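Local coordinates for SIR4-interacting protein SIF2 (PDB 1R5M) that antagonizes telomeric silencing in yeast and acts as a transcription corepressor in the Set3C complex, its C-terminal part folding as a WD40 beta-propeller, at residues S154-K159 against V210-V215; V183-E188 against T235-T240; V221-K226 against G248-L253; A228-Q233 against T240-G245. All coordinates share one frame; numbering follows the deposited sequence.

Contact 1. Residues S154-K159 against V210-V215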
loop_
_atom_site.group_PDB
_atom_site.type_symbol
_atom_site.label_atom_id
_atom_site.label_comp_id
_atom_site.label_asym_id
_atom_site.label_seq_id
_atom_site.Cartn_x
_atom_site.Cartn_y
_atom_site.Cartn_z
ATOM N N SER A 154 -8.422 0.371 -3.384
ATOM C CA SER A 154 -7.427 -0.673 -3.572
ATOM C C SER A 154 -7.537 -1.340 -4.937
ATOM O O SER A 154 -8.635 -1.538 -5.459
ATOM C CB SER A 154 -7.573 -1.729 -2.468
ATOM O OG SER A 154 -6.560 -2.720 -2.557
ATOM N N VAL A 155 -6.383 -1.663 -5.512
ATOM C CA VAL A 155 -6.298 -2.352 -6.799
ATOM C C VAL A 155 -5.115 -3.305 -6.696
ATOM O O VAL A 155 -3.995 -2.877 -6.411
ATOM C CB VAL A 155 -6.041 -1.385 -7.973
ATOM C CG1 VAL A 155 -5.817 -2.180 -9.260
ATOM C CG2 VAL A 155 -7.223 -0.447 -8.141
ATOM N N LYS A 156 -5.366 -4.593 -6.912
ATOM C CA LYS A 156 -4.309 -5.598 -6.833
ATOM C C LYS A 156 -4.268 -6.439 -8.108
ATOM O O LYS A 156 -5.300 -6.914 -8.584
ATOM C CB LYS A 156 -4.529 -6.520 -5.623
ATOM C CG LYS A 156 -4.463 -5.834 -4.253
ATOM C CD LYS A 156 -3.056 -5.357 -3.933
ATOM C CE LYS A 156 -2.950 -4.760 -2.523
ATOM N NZ LYS A 156 -3.107 -5.756 -1.419
ATOM N N TRP A 157 -3.064 -6.610 -8.649
ATOM C CA TRP A 157 -2.846 -7.404 -9.857
ATOM C C TRP A 157 -2.520 -8.842 -9.489
ATOM O O TRP A 157 -1.858 -9.091 -8.480
ATOM C CB TRP A 157 -1.643 -6.885 -10.642
ATOM C CG TRP A 157 -1.820 -5.601 -11.358
ATOM C CD1 TRP A 157 -1.756 -4.344 -10.831
ATOM C CD2 TRP A 157 -2.001 -5.441 -12.765
ATOM N NE1 TRP A 157 -1.875 -3.406 -11.832
ATOM C CE2 TRP A 157 -2.028 -4.055 -13.029
ATOM C CE3 TRP A 157 -2.141 -6.340 -13.832
ATOM C CZ2 TRP A 157 -2.186 -3.541 -14.320
ATOM C CZ3 TRP A 157 -2.298 -5.830 -15.117
ATOM C CH2 TRP A 157 -2.319 -4.443 -15.349
ATOM N N ASN A 158 -2.956 -9.791 -10.311
ATOM C CA ASN A 158 -2.629 -11.181 -10.032
ATOM C C ASN A 158 -1.245 -11.463 -10.616
ATOM O O ASN A 158 -0.670 -10.615 -11.303
ATOM C CB ASN A 158 -3.704 -12.123 -10.601
ATOM C CG ASN A 158 -3.575 -12.350 -12.090
ATOM O OD1 ASN A 158 -3.166 -11.466 -12.838
ATOM N ND2 ASN A 158 -3.951 -13.547 -12.531
ATOM N N LYS A 159 -0.720 -12.649 -10.328
ATOM C CA LYS A 159 0.611 -13.067 -10.754
ATOM C C LYS A 159 1.016 -12.824 -12.210
ATOM O O LYS A 159 2.038 -12.188 -12.472
ATOM C CB LYS A 159 0.800 -14.552 -10.421
ATOM C CG LYS A 159 2.207 -15.081 -10.657
ATOM C CD LYS A 159 3.204 -14.436 -9.710
ATOM C CE LYS A 159 4.616 -14.952 -9.947
ATOM N NZ LYS A 159 5.601 -14.292 -9.043
ATOM N N VAL A 210 -10.349 -1.693 3.783
ATOM C CA VAL A 210 -9.801 -0.945 2.661
ATOM C C VAL A 210 -8.699 -1.654 1.878
ATOM O O VAL A 210 -7.869 -1.003 1.243
ATOM C CB VAL A 210 -9.252 0.412 3.146
ATOM C CG1 VAL A 210 -10.390 1.271 3.690
ATOM C CG2 VAL A 210 -8.204 0.190 4.233
ATOM N N ASP A 211 -8.676 -2.980 1.924
ATOM C CA ASP A 211 -7.656 -3.722 1.189
ATOM C C ASP A 211 -8.231 -5.039 0.676
ATOM O O ASP A 211 -9.239 -5.527 1.186
ATOM C CB ASP A 211 -6.450 -4.003 2.100
ATOM C CG ASP A 211 -5.134 -4.102 1.336
ATOM O OD1 ASP A 211 -5.146 -3.963 0.093
ATOM O OD2 ASP A 211 -4.083 -4.307 1.987
ATOM N N VAL A 212 -7.591 -5.582 -0.358
ATOM C CA VAL A 212 -7.954 -6.867 -0.956
ATOM C C VAL A 212 -6.612 -7.510 -1.307
ATOM O O VAL A 212 -5.582 -6.840 -1.274
ATOM C CB VAL A 212 -8.797 -6.705 -2.244
ATOM C CG1 VAL A 212 -10.124 -6.022 -1.922
ATOM C CG2 VAL A 212 -8.021 -5.917 -3.282
ATOM N N GLU A 213 -6.601 -8.794 -1.651
ATOM C CA GLU A 213 -5.327 -9.439 -1.952
ATOM C C GLU A 213 -5.472 -10.764 -2.689
ATOM O O GLU A 213 -6.424 -11.506 -2.462
ATOM C CB GLU A 213 -4.554 -9.669 -0.638
ATOM C CG GLU A 213 -3.219 -10.396 -0.784
ATOM C CD GLU A 213 -2.137 -9.531 -1.410
ATOM O OE1 GLU A 213 -2.475 -8.673 -2.254
ATOM O OE2 GLU A 213 -0.948 -9.715 -1.074
ATOM N N TRP A 214 -4.526 -11.050 -3.579
ATOM C CA TRP A 214 -4.529 -12.314 -4.310
ATOM C C TRP A 214 -3.764 -13.317 -3.456
ATOM O O TRP A 214 -2.724 -12.980 -2.888
ATOM C CB TRP A 214 -3.818 -12.179 -5.663
ATOM C CG TRP A 214 -4.596 -11.425 -6.689
ATOM C CD1 TRP A 214 -4.572 -10.081 -6.915
ATOM C CD2 TRP A 214 -5.544 -11.973 -7.612
ATOM N NE1 TRP A 214 -5.451 -9.754 -7.922
ATOM C CE2 TRP A 214 -6.060 -10.899 -8.368
ATOM C CE3 TRP A 214 -6.007 -13.271 -7.875
ATOM C CZ2 TRP A 214 -7.022 -11.081 -9.372
ATOM C CZ3 TRP A 214 -6.964 -13.453 -8.875
ATOM C CH2 TRP A 214 -7.460 -12.361 -9.610
ATOM N N VAL A 215 -4.266 -14.544 -3.367
ATOM C CA VAL A 215 -3.585 -15.566 -2.573
ATOM C C VAL A 215 -3.159 -16.754 -3.427
ATOM O O VAL A 215 -2.647 -17.752 -2.916
ATOM C CB VAL A 215 -4.466 -16.052 -1.398
ATOM C CG1 VAL A 215 -4.757 -14.891 -0.466
ATOM C CG2 VAL A 215 -5.759 -16.660 -1.914
HETATM O O HOH W 1 -4.347 -1.632 -1.176
HETATM O O HOH W 2 -1.784 -3.991 0.749
#

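Contact 2. Residues V183-E188 against T235-T240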
loop_
_atom_site.group_PDB
_atom_site.type_symbol
_atom_site.label_atom_id
_atom_site.label_comp_id
_atom_site.label_asym_id
_atom_site.label_seq_id
_atom_site.Cartn_x
_atom_site.Cartn_y
_atom_site.Cartn_z
ATOM N N VAL A 183 -16.030 -7.237 -16.681
ATOM C CA VAL A 183 -16.341 -7.533 -15.288
ATOM C C VAL A 183 -16.653 -9.019 -15.162
ATOM O O VAL A 183 -17.641 -9.499 -15.715
ATOM C CB VAL A 183 -17.566 -6.723 -14.816
ATOM C CG1 VAL A 183 -17.947 -7.134 -13.402
ATOM C CG2 VAL A 183 -17.264 -5.231 -14.883
ATOM N N MET A 184 -15.813 -9.749 -14.437
ATOM C CA MET A 184 -16.021 -11.184 -14.264
ATOM C C MET A 184 -16.893 -11.492 -13.058
ATOM O O MET A 184 -17.723 -12.398 -13.096
ATOM C CB MET A 184 -14.678 -11.892 -14.133
ATOM C CG MET A 184 -13.842 -11.809 -15.388
ATOM S SD MET A 184 -12.254 -12.579 -15.142
ATOM C CE MET A 184 -12.729 -14.289 -15.016
ATOM N N GLN A 185 -16.692 -10.737 -11.984
ATOM C CA GLN A 185 -17.480 -10.905 -10.774
ATOM C C GLN A 185 -17.581 -9.574 -10.054
ATOM O O GLN A 185 -16.701 -8.724 -10.179
ATOM C CB GLN A 185 -16.843 -11.927 -9.826
ATOM C CG GLN A 185 -16.831 -13.360 -10.326
ATOM C CD GLN A 185 -16.660 -14.352 -9.191
ATOM O OE1 GLN A 185 -17.509 -14.444 -8.302
ATOM N NE2 GLN A 185 -15.559 -15.094 -9.208
ATOM N N HIS A 186 -18.662 -9.396 -9.306
ATOM C CA HIS A 186 -18.867 -8.176 -8.541
ATOM C C HIS A 186 -19.362 -8.578 -7.160
ATOM O O HIS A 186 -20.226 -9.447 -7.032
ATOM C CB HIS A 186 -19.882 -7.264 -9.242
ATOM C CG HIS A 186 -21.247 -7.860 -9.378
ATOM N ND1 HIS A 186 -22.142 -7.921 -8.331
ATOM C CD2 HIS A 186 -21.873 -8.421 -10.440
ATOM C CE1 HIS A 186 -23.259 -8.495 -8.740
ATOM N NE2 HIS A 186 -23.123 -8.808 -10.017
ATOM N N PHE A 187 -18.802 -7.960 -6.124
ATOM C CA PHE A 187 -19.198 -8.282 -4.760
ATOM C C PHE A 187 -19.615 -7.048 -3.973
ATOM O O PHE A 187 -18.945 -6.016 -4.012
ATOM C CB PHE A 187 -18.052 -8.978 -4.015
ATOM C CG PHE A 187 -17.392 -10.081 -4.795
ATOM C CD1 PHE A 187 -16.318 -9.810 -5.634
ATOM C CD2 PHE A 187 -17.848 -11.393 -4.693
ATOM C CE1 PHE A 187 -15.703 -10.829 -6.363
ATOM C CE2 PHE A 187 -17.242 -12.418 -5.417
ATOM C CZ PHE A 187 -16.167 -12.136 -6.253
ATOM N N GLU A 188 -20.736 -7.166 -3.266
ATOM C CA GLU A 188 -21.260 -6.096 -2.423
ATOM C C GLU A 188 -21.626 -6.792 -1.116
ATOM O O GLU A 188 -22.801 -7.018 -0.826
ATOM C CB GLU A 188 -22.516 -5.467 -3.038
ATOM C CG GLU A 188 -22.341 -4.920 -4.446
ATOM C CD GLU A 188 -22.250 -6.014 -5.494
ATOM O OE1 GLU A 188 -23.149 -6.880 -5.532
ATOM O OE2 GLU A 188 -21.285 -6.002 -6.285
ATOM N N THR A 235 -13.486 -18.532 -10.802
ATOM C CA THR A 235 -14.658 -19.090 -11.475
ATOM C C THR A 235 -15.907 -19.301 -10.622
ATOM O O THR A 235 -16.937 -19.734 -11.142
ATOM C CB THR A 235 -14.323 -20.440 -12.140
ATOM O OG1 THR A 235 -14.054 -21.416 -11.126
ATOM C CG2 THR A 235 -13.106 -20.303 -13.042
ATOM N N GLU A 236 -15.838 -18.995 -9.329
ATOM C CA GLU A 236 -16.998 -19.192 -8.464
ATOM C C GLU A 236 -17.440 -17.946 -7.706
ATOM O O GLU A 236 -16.620 -17.233 -7.132
ATOM C CB GLU A 236 -16.720 -20.322 -7.470
ATOM C CG GLU A 236 -16.544 -21.678 -8.126
ATOM C CD GLU A 236 -17.741 -22.069 -8.971
ATOM O OE1 GLU A 236 -18.857 -22.164 -8.416
ATOM O OE2 GLU A 236 -17.568 -22.279 -10.192
ATOM N N LYS A 237 -18.748 -17.703 -7.699
ATOM C CA LYS A 237 -19.315 -16.549 -7.012
ATOM C C LYS A 237 -19.437 -16.808 -5.514
ATOM O O LYS A 237 -19.410 -15.876 -4.708
ATOM C CB LYS A 237 -20.693 -16.216 -7.593
ATOM C CG LYS A 237 -20.668 -15.855 -9.070
ATOM C CD LYS A 237 -22.060 -15.527 -9.586
ATOM C CE LYS A 237 -22.016 -15.088 -11.043
ATOM N NZ LYS A 237 -23.368 -14.726 -11.558
ATOM N N THR A 238 -19.571 -18.078 -5.148
ATOM C CA THR A 238 -19.693 -18.466 -3.747
ATOM C C THR A 238 -18.308 -18.592 -3.115
ATOM O O THR A 238 -17.423 -19.241 -3.671
ATOM C CB THR A 238 -20.415 -19.821 -3.604
ATOM O OG1 THR A 238 -21.701 -19.746 -4.230
ATOM C CG2 THR A 238 -20.593 -20.179 -2.134
ATOM N N PRO A 239 -18.103 -17.969 -1.944
ATOM C CA PRO A 239 -16.803 -18.041 -1.267
ATOM C C PRO A 239 -16.370 -19.488 -1.048
ATOM O O PRO A 239 -17.193 -20.343 -0.717
ATOM C CB PRO A 239 -17.064 -17.326 0.055
ATOM C CG PRO A 239 -18.115 -16.332 -0.298
ATOM C CD PRO A 239 -19.044 -17.131 -1.182
ATOM N N THR A 240 -15.083 -19.759 -1.238
ATOM C CA THR A 240 -14.553 -21.103 -1.034
ATOM C C THR A 240 -14.267 -21.297 0.452
ATOM O O THR A 240 -14.089 -22.422 0.924
ATOM C CB THR A 240 -13.249 -21.327 -1.822
ATOM O OG1 THR A 240 -12.300 -20.311 -1.474
ATOM C CG2 THR A 240 -13.515 -21.283 -3.322
#

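Contact 3. Residues V221-K226 against G248-L253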
loop_
_atom_site.group_PDB
_atom_site.type_symbol
_atom_site.label_atom_id
_atom_site.label_comp_id
_atom_site.label_asym_id
_atom_site.label_seq_id
_atom_site.Cartn_x
_atom_site.Cartn_y
_atom_site.Cartn_z
ATOM N N VAL A 221 -8.754 -12.738 -1.663
ATOM C CA VAL A 221 -9.494 -12.477 -0.437
ATOM C C VAL A 221 -9.958 -11.026 -0.361
ATOM O O VAL A 221 -9.266 -10.113 -0.822
ATOM C CB VAL A 221 -8.644 -12.792 0.819
ATOM C CG1 VAL A 221 -8.341 -14.286 0.893
ATOM C CG2 VAL A 221 -7.350 -11.988 0.787
ATOM N N ILE A 222 -11.144 -10.823 0.205
ATOM C CA ILE A 222 -11.699 -9.486 0.356
ATOM C C ILE A 222 -12.431 -9.388 1.694
ATOM O O ILE A 222 -12.918 -10.387 2.222
ATOM C CB ILE A 222 -12.685 -9.132 -0.789
ATOM C CG1 ILE A 222 -13.957 -9.967 -0.672
ATOM C CG2 ILE A 222 -12.025 -9.383 -2.143
ATOM C CD1 ILE A 222 -15.006 -9.614 -1.717
ATOM N N PRO A 223 -12.505 -8.180 2.265
ATOM C CA PRO A 223 -13.185 -7.984 3.547
ATOM C C PRO A 223 -14.666 -8.338 3.478
ATOM O O PRO A 223 -15.353 -7.990 2.517
ATOM C CB PRO A 223 -12.974 -6.497 3.827
ATOM C CG PRO A 223 -11.690 -6.193 3.127
ATOM C CD PRO A 223 -11.859 -6.934 1.821
ATOM N N GLY A 224 -15.142 -9.032 4.505
ATOM C CA GLY A 224 -16.540 -9.409 4.578
ATOM C C GLY A 224 -17.157 -8.761 5.804
ATOM O O GLY A 224 -16.493 -7.992 6.497
ATOM N N PRO A 225 -18.429 -9.049 6.103
ATOM C CA PRO A 225 -19.076 -8.452 7.274
ATOM C C PRO A 225 -18.445 -8.843 8.612
ATOM O O PRO A 225 -17.837 -9.905 8.744
ATOM C CB PRO A 225 -20.515 -8.953 7.165
ATOM C CG PRO A 225 -20.705 -9.123 5.692
ATOM C CD PRO A 225 -19.407 -9.779 5.281
ATOM N N LYS A 226 -18.595 -7.961 9.594
ATOM C CA LYS A 226 -18.101 -8.187 10.950
ATOM C C LYS A 226 -16.648 -8.643 11.081
ATOM O O LYS A 226 -16.338 -9.502 11.910
ATOM C CB LYS A 226 -19.006 -9.201 11.655
ATOM C CG LYS A 226 -20.488 -8.858 11.620
ATOM C CD LYS A 226 -21.310 -9.973 12.251
ATOM C CE LYS A 226 -22.799 -9.678 12.189
ATOM N NZ LYS A 226 -23.602 -10.781 12.789
ATOM N N GLY A 248 -13.088 -6.075 13.694
ATOM C CA GLY A 248 -13.232 -4.746 13.133
ATOM C C GLY A 248 -12.842 -4.729 11.667
ATOM O O GLY A 248 -12.355 -5.736 11.156
ATOM N N PRO A 249 -13.043 -3.602 10.965
ATOM C CA PRO A 249 -12.698 -3.492 9.544
ATOM C C PRO A 249 -11.276 -3.955 9.231
ATOM O O PRO A 249 -10.361 -3.798 10.044
ATOM C CB PRO A 249 -12.906 -2.010 9.259
ATOM C CG PRO A 249 -14.069 -1.677 10.151
ATOM C CD PRO A 249 -13.684 -2.363 11.443
ATOM N N ILE A 250 -11.103 -4.525 8.042
ATOM C CA ILE A 250 -9.809 -5.030 7.599
ATOM C C ILE A 250 -9.032 -3.913 6.905
ATOM O O ILE A 250 -9.453 -3.404 5.868
ATOM C CB ILE A 250 -9.998 -6.218 6.631
ATOM C CG1 ILE A 250 -10.850 -7.305 7.299
ATOM C CG2 ILE A 250 -8.647 -6.777 6.219
ATOM C CD1 ILE A 250 -10.266 -7.849 8.599
ATOM N N SER A 251 -7.893 -3.546 7.483
ATOM C CA SER A 251 -7.070 -2.462 6.953
ATOM C C SER A 251 -5.922 -2.912 6.058
ATOM O O SER A 251 -5.431 -2.136 5.236
ATOM C CB SER A 251 -6.504 -1.642 8.115
ATOM O OG SER A 251 -5.743 -2.465 8.986
ATOM N N VAL A 252 -5.495 -4.161 6.216
ATOM C CA VAL A 252 -4.378 -4.679 5.435
ATOM C C VAL A 252 -4.535 -6.157 5.111
ATOM O O VAL A 252 -4.949 -6.943 5.958
ATOM C CB VAL A 252 -3.038 -4.550 6.211
ATOM C CG1 VAL A 252 -1.877 -5.026 5.341
ATOM C CG2 VAL A 252 -2.826 -3.111 6.672
ATOM N N LEU A 253 -4.189 -6.521 3.880
ATOM C CA LEU A 253 -4.204 -7.912 3.436
ATOM C C LEU A 253 -2.962 -8.074 2.562
ATOM O O LEU A 253 -2.863 -7.475 1.491
ATOM C CB LEU A 253 -5.476 -8.237 2.645
ATOM C CG LEU A 253 -6.743 -8.355 3.501
ATOM C CD1 LEU A 253 -7.954 -8.447 2.599
ATOM C CD2 LEU A 253 -6.655 -9.583 4.405
#

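Contact 4. Residues A228-Q233 against T240-G245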
loop_
_atom_site.group_PDB
_atom_site.type_symbol
_atom_site.label_atom_id
_atom_site.label_comp_id
_atom_site.label_asym_id
_atom_site.label_seq_id
_atom_site.Cartn_x
_atom_site.Cartn_y
_atom_site.Cartn_z
ATOM N N ALA A 228 -14.846 -10.431 9.053
ATOM C CA ALA A 228 -14.489 -11.670 8.382
ATOM C C ALA A 228 -13.740 -11.358 7.095
ATOM O O ALA A 228 -13.846 -10.256 6.557
ATOM C CB ALA A 228 -15.746 -12.480 8.067
ATOM N N ILE A 229 -12.962 -12.327 6.625
ATOM C CA ILE A 229 -12.233 -12.194 5.367
ATOM C C ILE A 229 -12.740 -13.344 4.505
ATOM O O ILE A 229 -12.600 -14.511 4.871
ATOM C CB ILE A 229 -10.708 -12.335 5.566
ATOM C CG1 ILE A 229 -10.189 -11.192 6.444
ATOM C CG2 ILE A 229 -10.001 -12.322 4.205
ATOM C CD1 ILE A 229 -8.809 -11.452 7.036
ATOM N N PHE A 230 -13.348 -13.012 3.370
ATOM C CA PHE A 230 -13.891 -14.022 2.466
ATOM C C PHE A 230 -12.863 -14.454 1.426
ATOM O O PHE A 230 -12.141 -13.624 0.874
ATOM C CB PHE A 230 -15.134 -13.470 1.755
ATOM C CG PHE A 230 -16.379 -13.456 2.607
ATOM C CD1 PHE A 230 -16.304 -13.439 3.998
ATOM C CD2 PHE A 230 -17.635 -13.433 2.007
ATOM C CE1 PHE A 230 -17.461 -13.401 4.778
ATOM C CE2 PHE A 230 -18.797 -13.394 2.778
ATOM C CZ PHE A 230 -18.709 -13.377 4.167
ATOM N N VAL A 231 -12.801 -15.757 1.163
ATOM C CA VAL A 231 -11.863 -16.298 0.184
ATOM C C VAL A 231 -12.649 -16.717 -1.054
ATOM O O VAL A 231 -13.711 -17.332 -0.939
ATOM C CB VAL A 231 -11.112 -17.532 0.738
ATOM C CG1 VAL A 231 -9.995 -17.935 -0.216
ATOM C CG2 VAL A 231 -10.551 -17.226 2.126
ATOM N N TYR A 232 -12.125 -16.380 -2.229
ATOM C CA TYR A 232 -12.785 -16.713 -3.488
ATOM C C TYR A 232 -11.857 -17.310 -4.531
ATOM O O TYR A 232 -10.637 -17.165 -4.469
ATOM C CB TYR A 232 -13.409 -15.472 -4.129
ATOM C CG TYR A 232 -14.527 -14.826 -3.359
ATOM C CD1 TYR A 232 -14.266 -13.861 -2.388
ATOM C CD2 TYR A 232 -15.854 -15.155 -3.623
ATOM C CE1 TYR A 232 -15.301 -13.233 -1.703
ATOM C CE2 TYR A 232 -16.897 -14.536 -2.943
ATOM C CZ TYR A 232 -16.613 -13.575 -1.986
ATOM O OH TYR A 232 -17.639 -12.950 -1.319
ATOM N N GLN A 233 -12.472 -17.969 -5.508
ATOM C CA GLN A 233 -11.763 -18.547 -6.637
ATOM C C GLN A 233 -12.387 -17.807 -7.818
ATOM O O GLN A 233 -13.584 -17.529 -7.809
ATOM C CB GLN A 233 -12.033 -20.048 -6.738
ATOM C CG GLN A 233 -11.159 -20.764 -7.750
ATOM C CD GLN A 233 -11.407 -22.258 -7.769
ATOM O OE1 GLN A 233 -12.525 -22.708 -8.023
ATOM N NE2 GLN A 233 -10.365 -23.036 -7.495
ATOM N N THR A 240 -15.083 -19.759 -1.238
ATOM C CA THR A 240 -14.553 -21.103 -1.034
ATOM C C THR A 240 -14.267 -21.297 0.452
ATOM O O THR A 240 -14.089 -22.422 0.924
ATOM C CB THR A 240 -13.249 -21.327 -1.822
ATOM O OG1 THR A 240 -12.300 -20.311 -1.474
ATOM C CG2 THR A 240 -13.515 -21.283 -3.322
ATOM N N GLY A 241 -14.225 -20.188 1.182
ATOM C CA GLY A 241 -13.962 -20.245 2.607
ATOM C C GLY A 241 -14.092 -18.885 3.266
ATOM O O GLY A 241 -14.205 -17.861 2.590
ATOM N N LYS A 242 -14.087 -18.877 4.592
ATOM C CA LYS A 242 -14.196 -17.638 5.344
ATOM C C LYS A 242 -13.223 -17.676 6.514
ATOM O O LYS A 242 -13.187 -18.642 7.280
ATOM C CB LYS A 242 -15.631 -17.445 5.844
ATOM C CG LYS A 242 -16.653 -17.339 4.718
ATOM C CD LYS A 242 -18.061 -17.111 5.243
ATOM C CE LYS A 242 -19.060 -17.030 4.099
ATOM N NZ LYS A 242 -20.450 -16.797 4.580
ATOM N N LEU A 243 -12.418 -16.624 6.627
ATOM C CA LEU A 243 -11.436 -16.511 7.693
ATOM C C LEU A 243 -12.060 -15.648 8.785
ATOM O O LEU A 243 -12.212 -14.437 8.627
ATOM C CB LEU A 243 -10.160 -15.871 7.143
ATOM C CG LEU A 243 -9.648 -16.533 5.856
ATOM C CD1 LEU A 243 -8.365 -15.854 5.397
ATOM C CD2 LEU A 243 -9.405 -18.019 6.090
ATOM N N ILE A 244 -12.435 -16.291 9.887
ATOM C CA ILE A 244 -13.081 -15.603 10.999
ATOM C C ILE A 244 -12.133 -15.380 12.171
ATOM O O ILE A 244 -11.436 -16.298 12.599
ATOM C CB ILE A 244 -14.302 -16.409 11.505
ATOM C CG1 ILE A 244 -15.260 -16.695 10.344
ATOM C CG2 ILE A 244 -15.016 -15.637 12.606
ATOM C CD1 ILE A 244 -15.813 -15.455 9.672
ATOM N N GLY A 245 -12.121 -14.156 12.686
ATOM C CA GLY A 245 -11.251 -13.840 13.806
ATOM C C GLY A 245 -11.237 -12.370 14.183
ATOM O O GLY A 245 -11.350 -12.027 15.359
#

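Contact 1. Residues S154-K159 against V210-V215
Three acceptors of V210-V215 grip the ammonium group of K156. Its NZ lies 2.7 Å from V212 O, nearly in line with that carbonyl, and forms salt bridges of 3.1 Å from NZ to D211 OD1 and from NZ to E213 OE1. The D211 oxygen is met on its syn side, 33° out of plane, and V212 N reaches the same OD1 from the same face; the E213 oxygen is met from above its carboxylate plane. The K156 chain bends at chi2 and at chi4 (69°), the second bend setting NZ among these oxygens. D211 OD2 and E213 OE2 accept from L253 N and F255 N, respectively. A methionine in place of K156 would probably leave the two carboxylates without their shared cation and V212 O without this donor. Packing is tight around W214: N158 CB sits over the six-membered ring, 3.4 Å from its centroid, while NE1, at the ring edge, donates to K156 O at 2.9 Å. T162 N and H163 N steady N158 through its OD1. The wetter side lies at S154 and D211, where one water joins S154 OG to D211 OD1 and another joins K156 NZ to D211 OD2. The touching parts, 154-158 and 210-214, run in the same direction on or beside the first strands of their sheets, typical of consecutive blades meeting near the centre of a WD40 beta-propeller.

Contact 2. Residues V183-E188 against T235-T240
The phenyl ring of F187 turns an edge to K237, whose O lies near the ring plane, 4.1 Å from CE2. The same ring meets that of Y232, the two planes inclined by about 50°. The second flat group is the buried amide of Q185. Its NE2 donates to E236 O over 3.2 Å, with an N-H...O angle of 138°; NE2 stands above the E236 carbonyl plane, while E236 O lies close to the plane of the amide. Q185 OE1 also comes to 3.2 Å from E236 O; as both are acceptors, this pair contributes no bond. OE1 packs instead on the aliphatic start of K237, 3.1 Å from its CA and 3.5 Å from its CG. Q185 CG stands anti to its own carbonyl carbon, and chi2 (-160°) sends CD away from the strand toward 235-240. Weak bonds from NE2 to Q233 O and I234 O add further acceptors around the same nitrogen. M184 and Q185 both face L175 in a classic beta bulge. Strand 182-187 is the last strand of its blade, paired with strand 173-177, while 235-240 is the exposed turn linking strands 229-233 and 241-243 of the next blade, with P239 resting on F230 and Y232.

Contact 3. Residues V221-K226 against G248-L253
V221 and P223 pack on L253 and I250 in the apolar seam between two consecutive propeller blades, those that carry WD 4 and WD 5. L253 CD1 meets both V221 and the P223 ring: it lies 4.0 Å from V221 CG2 and also 4.0 Å from V221 O. Here L253 CG stands anti to the carbonyl carbon of its own residue and beside its backbone N (chi1 -74°), with the chain extended beyond. The same methyl touches the proline ring, 4.3 Å from P223 CD. Further along, P223 CG sits 3.9 Å from I250 CB, and P223 CB is 4.1 Å from I250 CG1, the two side chains crossing obliquely. All the contacts across the pair are made by carbon against carbon or backbone oxygen, so shape rather than polar bonding matches the strands. Strand 219-223 is the second of its sheet and strand 250-256 the first of the following one; their short axes come within 8.3 Å and run nearly antiparallel, at 165°, as neighbouring blades of the WD40 fold stacked face to face. The distance is that of side chains packed between sheets, too wide for backbone pairing. V221 continues the apolar layer toward L262, and within its own sheet it also touches I229 and V231. I222 points the other way, meeting L189, V212 and Y232. On the WD 5 side, I250 makes backbone bonds with L208 and V210.

Contact 4. Residues A228-Q233 against T240-G245
I229 O takes the amide N-H of L243 at 2.8 Å in an almost straight bond (176°), and K242 CA adds a CH...O contact to the same oxygen. The return bond, I229 N to L243 O, is 3.0 Å long. V231 N donates to G241 O, and T240 N to V231 O at 2.8 Å; T240 and G241 both face V231, a classic beta bulge opposite that residue. On one face the F230 ring and the K242 chain lie side by side and point the same way. K242 CE stands over the ring, offset toward its rim, 4.0 Å from its centroid in a CH-pi contact, while Y232 OH lies at the ring edge. An alanine at F230 would probably leave the aliphatic part of K242 without its flat support and free to turn. The other face is apolar: I229 CB meets L243 CB at 3.9 Å and V231 CG2 meets L243 CG at 3.9 Å. Past the paired strands, A228 CB and I244 CD1 are unusually tight at 3.4 Å. The chemistry implies a hairpin aligned by backbone bonds, with one apolar face turned to V221, L262 and W274 and, on the more open one, an aromatic ring with the K242 chain lying over it.

The contacts follow the WD 4 blade from the inside out: their centres lie about 10 Å (contact 1), 15 Å (contact 3), 21 Å (contact 4) and 24 Å (contact 2) from the centre of the chain. Contacts 1 and 2 join this blade to the preceding one at its inner and outer ends, about 14 Å apart between centres and without touching. Contact 3 faces the following blade and is tied to contact 1 by a probable hydrogen bond, E213 O to V221 N (2.8 Å). A second probable hydrogen bond, I222 O to F230 N (2.9 Å), continues the sheet into contact 4. Contacts 2 and 4 share T240, and F187 CB packs 3.9 Å from I222 CD1, linking contacts 2 and 3.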